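Local coordinates for protein tetracycline Repressor, class A (Pseudomonas sp., PDB 5MRU) that represses the tetracycline resistance gene by binding its operator DNA, and loses affinity for that DNA when a tetracycline binds, at residues 59-64 with 89-93; 73-79 with 119-125; 140-144 with 186-191. All coordinates share one frame; numbering follows the deposited sequence.

Interaction 1 of 3, residues 59-64 with 89-93; sequences MLAENH and ALLAY. With TDC (5a,6-anhydrotetracycline), chain B.
The first torsions of Glu62 and Tyr93 help bring their polar ends together. Glu62 has CG opposite its backbone N (chi1 -168°) and an extended chain, while the Tyr93 ring swings beside its own N (chi1 -69°). The phenol OH donates to Glu62 OE1 at 2.6 Å and reaches the syn lone pair of that oxygen. OE1 lies in the ring plane, at the ring edge. Arg11 of helix 7-24 is a second partner to both groups, with a salt bridge to Glu62 OE2 and a hydrogen bond to Tyr93 OH. Met59 runs past the same ring, with CG 3.7 Å from Tyr93 CD1. Its sulfur makes an oblique Met-aromatic contact. Further along, the Ala89 methyl packs against Leu60 CD2 at 3.6 Å, and Asn63 CB lies 3.8 Å from Ala89 CA. At the pocket end, His64 NE2 is hydrogen-bonded to O3 of anhydrotetracycline at 3.0 Å, nearly straight at 174° and in the imidazole plane. Leu60 CD1 comes within 3.8 Å of the drug amide nitrogen N21. The last turn of helix 48-63 and His64 just after it join a charged anchor on the DNA-binding domain to drug-binding groups, consistent with a path for induction.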
loop_
_atom_site.group_PDB
_atom_site.type_symbol
_atom_site.label_atom_id
_atom_site.label_comp_id
_atom_site.label_asym_id
_atom_site.label_seq_id
_atom_site.Cartn_x
_atom_site.Cartn_y
_atom_site.Cartn_z
ATOM N N MET A 59 14.788 9.225 -1.309
ATOM C CA MET A 59 13.646 9.858 -0.706
ATOM C C MET A 59 13.735 9.866 0.795
ATOM O O MET A 59 13.415 10.864 1.418
ATOM C CB MET A 59 12.371 9.187 -1.174
ATOM C CG MET A 59 11.982 9.649 -2.555
ATOM S SD MET A 59 10.431 8.892 -3.005
ATOM C CE MET A 59 10.704 8.851 -4.765
ATOM N N LEU A 60 14.210 8.762 1.347
ATOM C CA LEU A 60 14.428 8.612 2.788
ATOM C C LEU A 60 15.634 9.374 3.288
ATOM O O LEU A 60 15.605 9.967 4.335
ATOM C CB LEU A 60 14.586 7.127 3.155
ATOM C CG LEU A 60 13.442 6.152 2.771
ATOM C CD1 LEU A 60 13.637 4.763 3.398
ATOM C CD2 LEU A 60 12.064 6.720 3.120
ATOM N N ALA A 61 16.722 9.320 2.552
ATOM C CA ALA A 61 17.913 10.064 2.937
ATOM C C ALA A 61 17.536 11.548 3.166
ATOM O O ALA A 61 17.836 12.108 4.200
ATOM C CB ALA A 61 19.004 9.914 1.873
ATOM N N GLU A 62 16.810 12.120 2.211
ATOM C CA GLU A 62 16.386 13.509 2.220
ATOM C C GLU A 62 15.333 13.859 3.266
ATOM O O GLU A 62 15.376 14.951 3.800
ATOM C CB GLU A 62 15.809 13.865 0.847
ATOM C CG GLU A 62 15.576 15.348 0.583
ATOM C CD GLU A 62 15.008 15.564 -0.810
ATOM O OE1 GLU A 62 13.775 15.451 -0.963
ATOM O OE2 GLU A 62 15.791 15.804 -1.766
ATOM N N ASN A 63 14.361 12.984 3.528
ATOM C CA ASN A 63 13.227 13.395 4.385
ATOM C C ASN A 63 12.833 12.577 5.636
ATOM O O ASN A 63 12.089 13.088 6.487
ATOM C CB ASN A 63 11.997 13.592 3.500
ATOM C CG ASN A 63 11.950 14.964 2.872
ATOM O OD1 ASN A 63 11.913 15.990 3.576
ATOM N ND2 ASN A 63 11.937 14.999 1.547
ATOM N N HIS A 64 13.306 11.332 5.728
ATOM C CA HIS A 64 12.966 10.424 6.826
ATOM C C HIS A 64 13.747 10.828 8.051
ATOM O O HIS A 64 14.860 10.370 8.274
ATOM C CB HIS A 64 13.267 8.964 6.436
ATOM C CG HIS A 64 12.752 7.954 7.411
ATOM N ND1 HIS A 64 11.782 8.240 8.350
ATOM C CD2 HIS A 64 13.063 6.646 7.576
ATOM C CE1 HIS A 64 11.532 7.153 9.059
ATOM N NE2 HIS A 64 12.292 6.171 8.605
ATOM N N ALA A 89 8.350 11.199 3.847
ATOM C CA ALA A 89 9.364 10.881 2.838
ATOM C C ALA A 89 8.694 10.332 1.578
ATOM O O ALA A 89 9.065 10.661 0.466
ATOM C CB ALA A 89 10.346 9.880 3.413
ATOM N N LEU A 90 7.692 9.483 1.771
ATOM C CA LEU A 90 6.932 8.914 0.670
ATOM C C LEU A 90 6.104 9.951 -0.091
ATOM O O LEU A 90 6.057 9.890 -1.330
ATOM C CB LEU A 90 6.015 7.806 1.180
ATOM C CG LEU A 90 6.712 6.598 1.772
ATOM C CD1 LEU A 90 5.765 5.440 2.053
ATOM C CD2 LEU A 90 7.813 6.123 0.842
ATOM N N LEU A 91 5.527 10.918 0.646
ATOM C CA LEU A 91 4.661 11.955 0.085
ATOM C C LEU A 91 5.402 13.121 -0.589
ATOM O O LEU A 91 4.828 13.778 -1.448
ATOM C CB LEU A 91 3.693 12.477 1.179
ATOM C CG LEU A 91 2.505 11.560 1.650
ATOM C CD1 LEU A 91 1.766 12.089 2.857
ATOM C CD2 LEU A 91 1.484 11.312 0.535
ATOM N N ALA A 92 6.653 13.378 -0.217
ATOM C CA ALA A 92 7.504 14.358 -0.894
ATOM C C ALA A 92 7.682 14.204 -2.422
ATOM O O ALA A 92 8.176 15.119 -3.075
ATOM C CB ALA A 92 8.906 14.330 -0.293
ATOM N N TYR A 93 7.384 13.047 -2.990
ATOM C CA TYR A 93 7.604 12.865 -4.406
ATOM C C TYR A 93 6.463 12.055 -4.966
ATOM O O TYR A 93 5.931 11.178 -4.321
ATOM C CB TYR A 93 8.967 12.166 -4.686
ATOM C CG TYR A 93 10.155 13.048 -4.361
ATOM C CD1 TYR A 93 10.686 13.092 -3.094
ATOM C CD2 TYR A 93 10.727 13.888 -5.330
ATOM C CE1 TYR A 93 11.754 13.940 -2.792
ATOM C CE2 TYR A 93 11.798 14.705 -5.036
ATOM C CZ TYR A 93 12.302 14.723 -3.767
ATOM O OH TYR A 93 13.347 15.546 -3.487
HETATM O O12 TDC B . 10.459 0.019 4.527
HETATM C C12 TDC B . 10.872 -0.213 5.697
HETATM C C1B TDC B . 11.266 -1.584 6.093
HETATM C C11 TDC B . 11.234 -2.593 5.142
HETATM O O11 TDC B . 10.824 -2.334 3.843
HETATM C C1A TDC B . 11.603 -3.886 5.469
HETATM C C10 TDC B . 11.563 -4.888 4.510
HETATM O O10 TDC B . 11.154 -4.666 3.204
HETATM C C9 TDC B . 11.966 -6.252 4.873
HETATM C C8 TDC B . 12.381 -6.497 6.166
HETATM C C7 TDC B . 12.404 -5.466 7.090
HETATM C C61 TDC B . 12.021 -4.166 6.770
HETATM C C6 TDC B . 12.054 -3.131 7.734
HETATM C C62 TDC B . 12.488 -3.343 9.155
HETATM C C51 TDC B . 11.682 -1.834 7.395
HETATM C C5 TDC B . 11.704 -0.734 8.441
HETATM C C1C TDC B . 11.055 0.883 6.709
HETATM C C1 TDC B . 12.530 1.292 6.790
HETATM O O1 TDC B . 13.340 0.803 6.007
HETATM O O1C TDC B . 10.215 1.983 6.457
HETATM C C41 TDC B . 10.734 0.403 8.090
HETATM C C4 TDC B . 10.811 1.526 9.175
HETATM N N4 TDC B . 9.544 2.220 9.619
HETATM C C43 TDC B . 8.540 2.468 8.546
HETATM C C42 TDC B . 8.915 1.321 10.648
HETATM C C3 TDC B . 11.965 2.502 8.898
HETATM O O3 TDC B . 12.145 3.362 9.749
HETATM C C2 TDC B . 12.847 2.314 7.770
HETATM C C21 TDC B . 14.027 3.176 7.591
HETATM O O21 TDC B . 14.331 4.009 8.458
HETATM N N21 TDC B . 14.878 3.002 6.556
#

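Interaction 2 of 3, residues 73-79 with 119-125; sequences DDWRSFL and FLCEAGF
Segments 73-79 and 119-125 bring helix 75-91 and helix 107-123 together nearly antiparallel, their local axes 10.9 Å apart at an angle of 155°, with Trp75 and Leu120 nearest by CA. This is a helix-helix contact in the all-helical ligand-binding and dimerisation domain of TetR. It joins the start of one helix to the end of the other. Asp74 is the N-cap of helix 75-91. Its OD1 accepts from Ser77 N at 2.9 Å, and the N-H comes from above the carboxylate plane. The other helix closes in a Schellman motif at Gly124, whose positive phi suits the lack of a side chain.

Aromatic rings carry much of the contact. Trp75 CG sits between its backbone N and carbonyl carbon (chi1 76°). This places the indole between two neighbours: Arg76 CG lies over one face, and the edge of Phe125 meets the opposite face. The latter pair is T-shaped, with planes at 82° and Phe125 CE2 3.7 Å from Trp75 CE3. Helix 183-199 borders this corner, with Ala199 against Trp75 and Leu198 against Phe125. Phe119 turns an edge toward the face of Phe78 in an offset edge-to-face pair, centroids 5.6 Å apart. The two side chains run alongside each other, pointing opposite ways. Phe119 CE2 also reaches Phe78 CB at 3.9 Å, while the rim of its ring faces the backbone at Asp74. The Phe78 side chain comes within about 6 Å of the bound drug by nearest atoms, next to the pocket residue Asn82. Beyond the rings, Leu134 of helix 127-153 touches both Leu79 and Leu120. There two methyl groups meet across the contact, Leu79 CD2 and Leu120 CD2, 3.9 Å apart.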
loop_
_atom_site.group_PDB
_atom_site.type_symbol
_atom_site.label_atom_id
_atom_site.label_comp_id
_atom_site.label_asym_id
_atom_site.label_seq_id
_atom_site.Cartn_x
_atom_site.Cartn_y
_atom_site.Cartn_z
ATOM N N ASP A 73 13.639 9.991 22.978
ATOM C CA ASP A 73 12.561 9.094 22.556
ATOM C C ASP A 73 12.107 8.125 23.662
ATOM O O ASP A 73 12.907 7.690 24.485
ATOM C CB ASP A 73 12.992 8.279 21.322
ATOM C CG ASP A 73 12.232 8.661 20.055
ATOM O OD1 ASP A 73 10.996 8.843 20.138
ATOM O OD2 ASP A 73 12.859 8.741 18.968
ATOM N N ASP A 74 10.809 7.832 23.694
ATOM C CA ASP A 74 10.294 6.606 24.303
ATOM C C ASP A 74 9.723 5.788 23.128
ATOM O O ASP A 74 9.672 6.279 21.974
ATOM C CB ASP A 74 9.243 6.899 25.395
ATOM C CG ASP A 74 7.794 6.798 24.891
ATOM O OD1 ASP A 74 7.406 7.587 23.986
ATOM O OD2 ASP A 74 7.041 5.930 25.398
ATOM N N TRP A 75 9.285 4.555 23.392
ATOM C CA TRP A 75 8.872 3.671 22.282
ATOM C C TRP A 75 7.678 4.223 21.471
ATOM O O TRP A 75 7.777 4.330 20.262
ATOM C CB TRP A 75 8.692 2.198 22.737
ATOM C CG TRP A 75 7.461 1.852 23.510
ATOM C CD1 TRP A 75 7.343 1.781 24.852
ATOM C CD2 TRP A 75 6.189 1.477 22.976
ATOM N NE1 TRP A 75 6.070 1.400 25.203
ATOM C CE2 TRP A 75 5.342 1.216 24.062
ATOM C CE3 TRP A 75 5.679 1.359 21.686
ATOM C CZ2 TRP A 75 4.020 0.833 23.896
ATOM C CZ3 TRP A 75 4.370 0.992 21.524
ATOM C CH2 TRP A 75 3.555 0.733 22.614
ATOM N N ARG A 76 6.594 4.616 22.138
ATOM C CA ARG A 76 5.447 5.233 21.467
ATOM C C ARG A 76 5.897 6.379 20.587
ATOM O O ARG A 76 5.592 6.398 19.409
ATOM C CB ARG A 76 4.425 5.782 22.466
ATOM C CG ARG A 76 3.343 4.800 22.879
ATOM C CD ARG A 76 2.498 5.380 24.006
ATOM N NE ARG A 76 1.835 4.334 24.782
ATOM C CZ ARG A 76 0.741 3.675 24.400
ATOM N NH1 ARG A 76 0.168 3.954 23.229
ATOM N NH2 ARG A 76 0.218 2.727 25.192
ATOM N N SER A 77 6.614 7.333 21.183
ATOM C CA SER A 77 7.014 8.551 20.485
ATOM C C SER A 77 7.920 8.253 19.294
ATOM O O SER A 77 7.852 8.963 18.304
ATOM C CB SER A 77 7.720 9.505 21.429
ATOM O OG SER A 77 9.024 9.040 21.697
ATOM N N PHE A 78 8.746 7.208 19.390
ATOM C CA PHE A 78 9.595 6.778 18.269
ATOM C C PHE A 78 8.815 6.163 17.098
ATOM O O PHE A 78 8.990 6.567 15.948
ATOM C CB PHE A 78 10.651 5.768 18.725
ATOM C CG PHE A 78 11.283 5.033 17.587
ATOM C CD1 PHE A 78 12.111 5.698 16.699
ATOM C CD2 PHE A 78 11.005 3.696 17.355
ATOM C CE1 PHE A 78 12.659 5.042 15.600
ATOM C CE2 PHE A 78 11.556 3.033 16.262
ATOM C CZ PHE A 78 12.385 3.710 15.379
ATOM N N LEU A 79 7.995 5.153 17.378
ATOM C CA LEU A 79 7.190 4.523 16.331
ATOM C C LEU A 79 6.236 5.491 15.662
ATOM O O LEU A 79 6.001 5.390 14.438
ATOM C CB LEU A 79 6.355 3.373 16.874
ATOM C CG LEU A 79 7.125 2.163 17.371
ATOM C CD1 LEU A 79 6.183 1.217 18.120
ATOM C CD2 LEU A 79 7.875 1.429 16.280
ATOM N N PHE A 119 16.542 -0.877 20.175
ATOM C CA PHE A 119 15.783 0.066 20.979
ATOM C C PHE A 119 14.459 -0.541 21.454
ATOM O O PHE A 119 14.133 -0.454 22.628
ATOM C CB PHE A 119 15.526 1.347 20.177
ATOM C CG PHE A 119 14.697 2.362 20.907
ATOM C CD1 PHE A 119 15.254 3.139 21.906
ATOM C CD2 PHE A 119 13.368 2.540 20.591
ATOM C CE1 PHE A 119 14.497 4.081 22.581
ATOM C CE2 PHE A 119 12.603 3.477 21.259
ATOM C CZ PHE A 119 13.167 4.249 22.259
ATOM N N LEU A 120 13.686 -1.136 20.548
ATOM C CA LEU A 120 12.373 -1.649 20.925
ATOM C C LEU A 120 12.501 -2.842 21.866
ATOM O O LEU A 120 11.750 -2.964 22.847
ATOM C CB LEU A 120 11.570 -2.023 19.699
ATOM C CG LEU A 120 11.225 -0.864 18.724
ATOM C CD1 LEU A 120 10.949 -1.400 17.330
ATOM C CD2 LEU A 120 10.050 -0.006 19.180
ATOM N N CYS A 121 13.468 -3.712 21.595
ATOM C CA CYS A 121 13.792 -4.777 22.544
ATOM C C CYS A 121 14.199 -4.186 23.882
ATOM O O CYS A 121 13.702 -4.601 24.923
ATOM C CB CYS A 121 14.881 -5.683 21.985
ATOM S SG CYS A 121 14.314 -6.535 20.497
ATOM N N GLU A 122 15.082 -3.194 23.848
ATOM C CA GLU A 122 15.437 -2.436 25.045
ATOM C C GLU A 122 14.193 -2.070 25.849
ATOM O O GLU A 122 14.196 -2.156 27.072
ATOM C CB GLU A 122 16.182 -1.141 24.676
ATOM C CG GLU A 122 17.384 -0.847 25.555
ATOM C CD GLU A 122 18.491 -1.863 25.371
ATOM O OE1 GLU A 122 18.718 -2.276 24.200
ATOM O OE2 GLU A 122 19.118 -2.240 26.396
ATOM N N ALA A 123 13.141 -1.653 25.145
ATOM C CA ALA A 123 11.942 -1.094 25.777
ATOM C C ALA A 123 10.856 -2.100 26.209
ATOM O O ALA A 123 9.912 -1.711 26.909
ATOM C CB ALA A 123 11.340 -0.030 24.881
ATOM N N GLY A 124 10.970 -3.366 25.801
ATOM C CA GLY A 124 10.107 -4.438 26.356
ATOM C C GLY A 124 9.324 -5.314 25.383
ATOM O O GLY A 124 8.478 -6.114 25.800
ATOM N N PHE A 125 9.593 -5.164 24.090
ATOM C CA PHE A 125 9.004 -6.039 23.079
ATOM C C PHE A 125 9.869 -7.268 22.812
ATOM O O PHE A 125 11.092 -7.173 22.840
ATOM C CB PHE A 125 8.836 -5.263 21.781
ATOM C CG PHE A 125 7.629 -4.399 21.764
ATOM C CD1 PHE A 125 6.393 -4.939 21.442
ATOM C CD2 PHE A 125 7.717 -3.050 22.077
ATOM C CE1 PHE A 125 5.263 -4.154 21.426
ATOM C CE2 PHE A 125 6.588 -2.248 22.059
ATOM C CZ PHE A 125 5.358 -2.804 21.733
#

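Interaction 3 of 3, residues 140-144 with 186-191; sequences FTVGA and AFEQGL
Aromatic contacts come first: Phe140 and Phe187 lie nearly parallel, their planes 17° apart, but displaced, with little of one ring over the other. Their closest atoms are Phe140 CE2 and Phe187 CD1, at 3.6 Å. Both rings leave their helices with CG opposite the backbone N (chi1 174° for Phe140), which carries Phe140 across to the other backbone. There the ring meets main-chain atoms. Phe140 CE2 is 3.5 Å from Phe187 O, which lies in the ring plane. Phe140 CZ is 3.5 Å from Gly190 CA, which sits oblique to the ring; Gly190, with no side chain, lets the ring come close to the backbone. The two helices, 127-153 and 183-199, run nearly antiparallel, 10.7 Å apart by their local axes. In TetR they supply the four-helix bundle of the dimer interface, and Tyr139 of the second subunit packs on both Phe140 and Ala144. Two methyl groups pack on the Phe187 ring. Thr141 CG2 approaches Phe187 CE1 at 4.0 Å, and Ala144 CB lies at the ring edge, 4.2 Å from Phe187 CD1. The polar contact of Thr141 stays within its own helix: OG1 is hydrogen-bonded to Ile137 O. Phe86 and Arg87 of helix 75-91 also touch Thr141.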
loop_
_atom_site.group_PDB
_atom_site.type_symbol
_atom_site.label_atom_id
_atom_site.label_comp_id
_atom_site.label_asym_id
_atom_site.label_seq_id
_atom_site.Cartn_x
_atom_site.Cartn_y
_atom_site.Cartn_z
ATOM N N PHE A 140 1.093 -0.451 6.689
ATOM C CA PHE A 140 0.013 0.503 6.847
ATOM C C PHE A 140 0.312 1.808 6.130
ATOM O O PHE A 140 -0.557 2.382 5.487
ATOM C CB PHE A 140 -0.205 0.823 8.324
ATOM C CG PHE A 140 -1.202 1.912 8.557
ATOM C CD1 PHE A 140 -2.512 1.750 8.165
ATOM C CD2 PHE A 140 -0.826 3.107 9.145
ATOM C CE1 PHE A 140 -3.448 2.751 8.385
ATOM C CE2 PHE A 140 -1.755 4.128 9.374
ATOM C CZ PHE A 140 -3.068 3.950 8.988
ATOM N N THR A 141 1.538 2.286 6.291
ATOM C CA THR A 141 1.937 3.600 5.791
ATOM C C THR A 141 1.955 3.604 4.252
ATOM O O THR A 141 1.286 4.415 3.591
ATOM C CB THR A 141 3.315 3.951 6.341
ATOM O OG1 THR A 141 3.314 3.750 7.752
ATOM C CG2 THR A 141 3.696 5.394 6.066
ATOM N N VAL A 142 2.666 2.638 3.689
ATOM C CA VAL A 142 2.765 2.487 2.238
ATOM C C VAL A 142 1.325 2.402 1.690
ATOM O O VAL A 142 0.950 3.096 0.730
ATOM C CB VAL A 142 3.604 1.229 1.905
ATOM C CG1 VAL A 142 3.611 0.940 0.441
ATOM C CG2 VAL A 142 5.033 1.412 2.360
ATOM N N GLY A 143 0.500 1.586 2.347
ATOM C CA GLY A 143 -0.896 1.456 1.961
ATOM C C GLY A 143 -1.550 2.826 1.977
ATOM O O GLY A 143 -2.085 3.268 0.947
ATOM N N ALA A 144 -1.466 3.522 3.127
ATOM C CA ALA A 144 -2.171 4.803 3.270
ATOM C C ALA A 144 -1.706 5.803 2.192
ATOM O O ALA A 144 -2.529 6.426 1.519
ATOM C CB ALA A 144 -1.971 5.388 4.635
ATOM N N ALA A 186 -7.016 10.357 8.943
ATOM C CA ALA A 186 -7.114 8.925 8.634
ATOM C C ALA A 186 -5.838 8.136 8.872
ATOM O O ALA A 186 -5.868 7.016 9.369
ATOM C CB ALA A 186 -7.532 8.762 7.201
ATOM N N PHE A 187 -4.714 8.715 8.521
ATOM C CA PHE A 187 -3.475 8.036 8.749
ATOM C C PHE A 187 -3.204 8.053 10.206
ATOM O O PHE A 187 -3.014 7.012 10.820
ATOM C CB PHE A 187 -2.341 8.744 8.057
ATOM C CG PHE A 187 -0.993 8.342 8.546
ATOM C CD1 PHE A 187 -0.383 7.206 8.062
ATOM C CD2 PHE A 187 -0.325 9.120 9.462
ATOM C CE1 PHE A 187 0.871 6.834 8.496
ATOM C CE2 PHE A 187 0.941 8.761 9.902
ATOM C CZ PHE A 187 1.542 7.610 9.416
ATOM N N GLU A 188 -3.190 9.265 10.736
ATOM C CA GLU A 188 -2.921 9.536 12.149
ATOM C C GLU A 188 -3.755 8.673 13.097
ATOM O O GLU A 188 -3.241 8.172 14.088
ATOM C CB GLU A 188 -3.145 11.033 12.432
ATOM C CG GLU A 188 -2.168 11.617 13.422
ATOM C CD GLU A 188 -0.715 11.290 13.124
ATOM O OE1 GLU A 188 -0.127 11.891 12.206
ATOM O OE2 GLU A 188 -0.141 10.463 13.862
ATOM N N GLN A 189 -5.025 8.480 12.759
ATOM C CA GLN A 189 -5.890 7.557 13.494
ATOM C C GLN A 189 -5.451 6.102 13.369
ATOM O O GLN A 189 -5.290 5.424 14.379
ATOM C CB GLN A 189 -7.345 7.650 13.031
ATOM C CG GLN A 189 -8.188 8.717 13.708
ATOM C CD GLN A 189 -9.619 8.743 13.183
ATOM O OE1 GLN A 189 -10.028 7.900 12.376
ATOM N NE2 GLN A 189 -10.388 9.717 13.637
ATOM N N GLY A 190 -5.282 5.598 12.144
ATOM C CA GLY A 190 -4.955 4.186 11.983
ATOM C C GLY A 190 -3.687 3.856 12.740
ATOM O O GLY A 190 -3.559 2.788 13.334
ATOM N N LEU A 191 -2.745 4.793 12.693
ATOM C CA LEU A 191 -1.476 4.704 13.395
ATOM C C LEU A 191 -1.692 4.688 14.907
ATOM O O LEU A 191 -0.961 4.002 15.618
ATOM C CB LEU A 191 -0.608 5.907 13.031
ATOM C CG LEU A 191 0.701 6.035 13.789
ATOM C CD1 LEU A 191 1.600 4.818 13.562
ATOM C CD2 LEU A 191 1.426 7.313 13.429
#

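How the interactions relate
From the N terminus, segment 59-64 ends helix 48-63, and interaction 1 closes a loop of 24 residues onto the end of helix 75-91. Segment 73-79 lies inside that loop, but its partner 119-125 lies beyond it, so interactions 1 and 2 cross. They use opposite ends of helix 75-91, with centres 23 Å apart. Interaction 3 follows both in series. Its segments have 41 residues between them along the chain, and it pairs helix 127-153 with helix 183-199. It touches interaction 1 where Leu90 CD1 packs on Val142 CG2. Interaction 1 lies toward the DNA-binding helices, interaction 2 joins two helices of the ligand-binding domain, and interaction 3 reaches the second subunit.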